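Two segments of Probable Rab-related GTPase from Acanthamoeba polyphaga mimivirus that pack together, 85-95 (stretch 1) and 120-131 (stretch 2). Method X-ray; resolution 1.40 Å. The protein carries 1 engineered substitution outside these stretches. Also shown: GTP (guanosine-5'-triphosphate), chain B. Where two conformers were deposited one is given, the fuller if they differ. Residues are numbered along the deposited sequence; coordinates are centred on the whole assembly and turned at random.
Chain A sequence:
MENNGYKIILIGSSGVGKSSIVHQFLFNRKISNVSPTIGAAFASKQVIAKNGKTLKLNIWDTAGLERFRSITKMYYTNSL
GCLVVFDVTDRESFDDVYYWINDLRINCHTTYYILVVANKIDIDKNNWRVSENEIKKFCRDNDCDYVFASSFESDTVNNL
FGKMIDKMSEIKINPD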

# COMPACT_ATOMS: atom_id res chain seq x y z
N VAL A 85 3.50 -1.56 1.35
CA VAL A 85 3.88 -0.55 2.33
C VAL A 85 5.06 -1.04 3.16
O VAL A 85 5.13 -2.22 3.52
CB VAL A 85 2.67 -0.21 3.22
CG1 VAL A 85 2.98 0.97 4.13
CG2 VAL A 85 1.44 0.09 2.35
N PHE A 86 5.99 -0.14 3.45
CA PHE A 86 7.04 -0.40 4.43
C PHE A 86 7.27 0.85 5.27
O PHE A 86 6.77 1.93 4.98
CB PHE A 86 8.34 -0.91 3.77
CG PHE A 86 9.13 0.16 3.08
CD1 PHE A 86 8.86 0.51 1.76
CD2 PHE A 86 10.17 0.82 3.75
CE1 PHE A 86 9.59 1.48 1.12
CE2 PHE A 86 10.90 1.81 3.10
CZ PHE A 86 10.60 2.14 1.79
N ASP A 87 8.06 0.68 6.33
CA ASP A 87 8.35 1.73 7.31
C ASP A 87 9.79 2.15 7.08
O ASP A 87 10.69 1.30 7.12
CB ASP A 87 8.14 1.12 8.70
CG ASP A 87 8.59 1.98 9.87
OD1 ASP A 87 9.32 2.98 9.72
OD2 ASP A 87 8.22 1.58 11.01
N VAL A 88 10.02 3.44 6.83
CA VAL A 88 11.36 3.92 6.49
C VAL A 88 12.38 3.69 7.59
O VAL A 88 13.59 3.70 7.32
CB VAL A 88 11.38 5.39 6.02
CG1 VAL A 88 10.64 5.55 4.70
CG2 VAL A 88 10.79 6.30 7.09
N THR A 89 11.94 3.50 8.84
CA THR A 89 12.86 3.20 9.94
C THR A 89 13.05 1.71 10.17
O THR A 89 13.87 1.33 11.01
CB THR A 89 12.39 3.82 11.27
OG1 THR A 89 11.21 3.15 11.73
CG2 THR A 89 12.09 5.29 11.11
N ASP A 90 12.27 0.87 9.51
CA ASP A 90 12.23 -0.57 9.76
C ASP A 90 12.90 -1.23 8.56
O ASP A 90 12.27 -1.47 7.52
CB ASP A 90 10.77 -1.00 9.94
CG ASP A 90 10.62 -2.46 10.32
OD1 ASP A 90 11.55 -3.26 10.12
OD2 ASP A 90 9.51 -2.81 10.78
N ARG A 91 14.20 -1.52 8.70
CA ARG A 91 14.98 -2.04 7.58
C ARG A 91 14.44 -3.38 7.09
O ARG A 91 14.36 -3.62 5.88
CB ARG A 91 16.44 -2.19 8.01
CG ARG A 91 17.32 -2.70 6.91
CD ARG A 91 17.40 -1.67 5.81
NE ARG A 91 17.89 -2.24 4.56
CZ ARG A 91 18.44 -1.53 3.58
NH1 ARG A 91 18.85 -2.13 2.47
NH2 ARG A 91 18.60 -0.22 3.71
N GLU A 92 14.08 -4.27 8.02
CA GLU A 92 13.52 -5.55 7.61
C GLU A 92 12.24 -5.36 6.81
O GLU A 92 11.99 -6.09 5.85
CB GLU A 92 13.28 -6.42 8.85
CG GLU A 92 12.64 -7.76 8.56
CD GLU A 92 12.39 -8.57 9.83
OE1 GLU A 92 12.33 -7.97 10.93
OE2 GLU A 92 12.25 -9.81 9.73
N SER A 93 11.41 -4.38 7.18
CA SER A 93 10.18 -4.16 6.43
C SER A 93 10.47 -3.75 4.99
O SER A 93 9.74 -4.13 4.07
CB SER A 93 9.27 -3.15 7.15
OG SER A 93 9.62 -1.80 6.91
N PHE A 94 11.55 -2.99 4.78
CA PHE A 94 11.96 -2.66 3.42
C PHE A 94 12.49 -3.89 2.69
O PHE A 94 12.12 -4.15 1.54
CB PHE A 94 12.99 -1.53 3.40
CG PHE A 94 13.53 -1.26 2.04
CD1 PHE A 94 12.74 -0.63 1.08
CD2 PHE A 94 14.81 -1.65 1.70
CE1 PHE A 94 13.22 -0.40 -0.19
CE2 PHE A 94 15.31 -1.42 0.43
CZ PHE A 94 14.52 -0.79 -0.52
N ASP A 95 13.37 -4.66 3.33
CA ASP A 95 13.85 -5.87 2.68
C ASP A 95 12.70 -6.82 2.33
O ASP A 95 12.75 -7.50 1.30
CB ASP A 95 14.91 -6.57 3.55
CG ASP A 95 16.14 -5.71 3.78
OD1 ASP A 95 16.48 -4.86 2.93
OD2 ASP A 95 16.81 -5.90 4.83
N LYS A 120 5.81 6.49 7.10
CA LYS A 120 6.34 7.05 8.35
C LYS A 120 7.39 8.12 8.12
O LYS A 120 8.29 8.32 8.95
CB LYS A 120 6.80 5.99 9.37
CG LYS A 120 5.79 4.86 9.55
CD LYS A 120 6.01 4.13 10.84
CE LYS A 120 5.07 2.91 10.96
NZ LYS A 120 5.31 2.18 12.26
N ILE A 121 7.29 8.85 7.00
CA ILE A 121 8.26 9.89 6.69
C ILE A 121 8.28 11.02 7.71
O ILE A 121 9.22 11.82 7.71
CB ILE A 121 8.07 10.42 5.25
CG1 ILE A 121 6.75 11.20 5.12
CG2 ILE A 121 8.20 9.29 4.25
CD1 ILE A 121 6.45 11.69 3.70
N ASP A 122 7.26 11.12 8.57
CA ASP A 122 7.26 12.11 9.63
C ASP A 122 8.39 11.89 10.62
O ASP A 122 8.82 12.85 11.27
CB ASP A 122 5.92 12.08 10.38
CG ASP A 122 5.60 10.70 10.92
OD1 ASP A 122 5.26 9.81 10.11
OD2 ASP A 122 5.69 10.49 12.15
N ILE A 123 8.88 10.65 10.75
CA ILE A 123 9.97 10.37 11.67
C ILE A 123 11.23 11.10 11.21
O ILE A 123 11.49 11.22 10.00
CB ILE A 123 10.19 8.85 11.75
CG1 ILE A 123 8.94 8.18 12.34
CG2 ILE A 123 11.45 8.52 12.55
CD1 ILE A 123 8.98 6.67 12.36
N ASP A 124 11.99 11.61 12.17
CA ASP A 124 13.23 12.32 11.89
C ASP A 124 14.07 11.57 10.87
O ASP A 124 14.28 10.36 10.97
CB ASP A 124 14.02 12.43 13.20
CG ASP A 124 13.29 13.23 14.25
OD1 ASP A 124 12.30 13.90 13.90
OD2 ASP A 124 13.72 13.21 15.42
N LYS A 125 14.56 12.32 9.87
CA LYS A 125 15.30 11.73 8.76
C LYS A 125 16.52 10.96 9.23
O LYS A 125 16.89 9.95 8.62
CB LYS A 125 15.69 12.85 7.79
CG LYS A 125 16.51 12.41 6.60
CD LYS A 125 15.72 11.53 5.65
CE LYS A 125 16.47 11.38 4.33
NZ LYS A 125 15.85 10.40 3.42
N ASN A 126 17.18 11.39 10.31
CA ASN A 126 18.37 10.65 10.72
C ASN A 126 18.05 9.30 11.36
O ASN A 126 18.97 8.53 11.63
CB ASN A 126 19.30 11.49 11.59
CG ASN A 126 18.66 11.95 12.88
OD1 ASN A 126 17.62 11.43 13.29
ND2 ASN A 126 19.28 12.93 13.53
N ASN A 127 16.77 9.00 11.60
CA ASN A 127 16.37 7.68 12.06
C ASN A 127 15.90 6.77 10.94
O ASN A 127 15.60 5.60 11.21
CB ASN A 127 15.25 7.78 13.10
CG ASN A 127 15.74 8.33 14.42
OD1 ASN A 127 16.88 8.12 14.81
ND2 ASN A 127 14.87 9.06 15.11
N TRP A 128 15.79 7.26 9.70
CA TRP A 128 15.47 6.34 8.61
C TRP A 128 16.60 5.35 8.43
O TRP A 128 17.78 5.68 8.60
CB TRP A 128 15.26 7.08 7.29
CG TRP A 128 14.12 8.06 7.25
CD1 TRP A 128 13.48 8.63 8.30
CD2 TRP A 128 13.52 8.61 6.07
NE1 TRP A 128 12.50 9.50 7.85
CE2 TRP A 128 12.51 9.49 6.48
CE3 TRP A 128 13.73 8.41 4.70
CZ2 TRP A 128 11.73 10.20 5.58
CZ3 TRP A 128 12.95 9.11 3.80
CH2 TRP A 128 11.97 10.00 4.24
N ARG A 129 16.24 4.13 8.06
CA ARG A 129 17.22 3.08 7.82
C ARG A 129 17.27 2.66 6.36
O ARG A 129 17.88 1.63 6.03
CB ARG A 129 16.95 1.88 8.74
CG ARG A 129 17.13 2.22 10.23
CD ARG A 129 17.12 0.96 11.10
NE ARG A 129 17.53 1.21 12.48
CZ ARG A 129 16.69 1.37 13.50
NH1 ARG A 129 15.38 1.34 13.31
NH2 ARG A 129 17.16 1.57 14.73
N VAL A 130 16.62 3.41 5.48
CA VAL A 130 16.72 3.22 4.04
C VAL A 130 16.79 4.59 3.39
O VAL A 130 16.19 5.56 3.86
CB VAL A 130 15.55 2.38 3.49
CG1 VAL A 130 14.26 3.09 3.70
CG2 VAL A 130 15.76 2.03 2.02
N SER A 131 17.56 4.68 2.31
CA SER A 131 17.74 5.93 1.60
C SER A 131 16.77 6.05 0.43
O SER A 131 16.27 5.05 -0.10
CB SER A 131 19.17 6.07 1.08
OG SER A 131 19.39 5.16 0.01
PG GTP B . -0.56 -5.03 10.62
O1G GTP B . -2.07 -4.97 10.49
O2G GTP B . -0.13 -5.68 11.90
O3G GTP B . 0.10 -5.66 9.41
O3B GTP B . 0.05 -3.51 10.76
PB GTP B . -0.30 -2.22 9.85
O1B GTP B . -1.77 -2.21 9.47
O2B GTP B . 0.64 -2.15 8.68
O3A GTP B . 0.12 -0.96 10.77
PA GTP B . -0.90 -0.04 11.64
O1A GTP B . -1.72 0.88 10.73
O2A GTP B . -1.69 -0.91 12.63
O5' GTP B . 0.18 0.91 12.41
C5' GTP B . 1.11 0.37 13.33
C4' GTP B . 1.60 1.48 14.26
O4' GTP B . 2.34 2.41 13.49
C3' GTP B . 0.48 2.25 14.93
O3' GTP B . 0.84 2.56 16.27
C2' GTP B . 0.39 3.52 14.13
O2' GTP B . -0.09 4.62 14.87
C1' GTP B . 1.83 3.71 13.69
N9 GTP B . 1.86 4.45 12.42
C8 GTP B . 1.11 4.23 11.30
N7 GTP B . 1.45 5.13 10.35
C5 GTP B . 2.42 5.93 10.86
C6 GTP B . 3.13 7.00 10.34
O6 GTP B . 2.96 7.45 9.19
N1 GTP B . 4.05 7.60 11.16
C2 GTP B . 4.30 7.16 12.45
N2 GTP B . 5.22 7.79 13.17
N3 GTP B . 3.61 6.09 12.97
C4 GTP B . 2.68 5.51 12.17

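Three hydrogen bonds to backbone carbonyls anchor the contact, and Arg129 takes part in all of them. Its backbone N donates to Val88 O at 2.8 Å, nearly straight. Its CA-to-CB bond points toward stretch 1, and Arg129 NH1 donates to Thr89 O, also at 2.8 Å. The oxygen lies at the edge of the guanidinium, near its plane, where the N-H bonds point. The third bond runs the other way: Arg91 NH2 reaches Arg129 O at 3.1 Å, again edge-on. Each arginine is long enough to span the gap from an exposed or partly exposed position. Arg91 is also tied to its own helix, through a salt bridge from Arg91 NE to Asp95 OD1 at 3.4 Å, whose hydrogen bond is weak.

A salt bridge lies at the other end of the contact. Lys120 NZ meets Asp87 OD2 at 3.2 Å, with a weak hydrogen bond. The same NZ donates to GTP O4' at 3.2 Å, so the lysine links stretch 1 to the nucleotide. The other carboxylate oxygen of Asp87 serves its own turn. OD1 accepts from Thr89 N and from Thr89 OG1, both at 2.8 Å. This helps hold the type I turn from Asp87 to Asp90, which presents the carbonyls of Val88 and Thr89 to stretch 2. Asp122 binds the guanine, accepting from GTP N1 at OD1 (2.7 Å) and from GTP N2 at OD2 (2.9 Å). It makes no contact with stretch 1.

Val88 and Val130 provide much of the apolar packing. Val88 is buried and points toward stretch 2. Its CG2 sits almost on the normal of the Trp128 five-membered ring, 3.5 Å from the centroid, in a CH-pi contact. The tryptophan is steadied by its own NE1, which donates to Ile123 O at 2.9 Å. Val130, in stretch 2, is also buried and points toward stretch 1. Its CG2 lies over one face of the Phe94 ring, 3.7 Å from the centroid. Its CG1 meets the edge of the Phe86 ring, 3.6 Å from CE2. A compact branched side chain suits this place, since its two methyls reach two different rings.

Thr89 combines both kinds of contact. While OG1 bonds to Asp87, the methyl CG2 packs 3.6 Å from Ile123 CG2. Together the two stretches bury 666 Å², counting both sides.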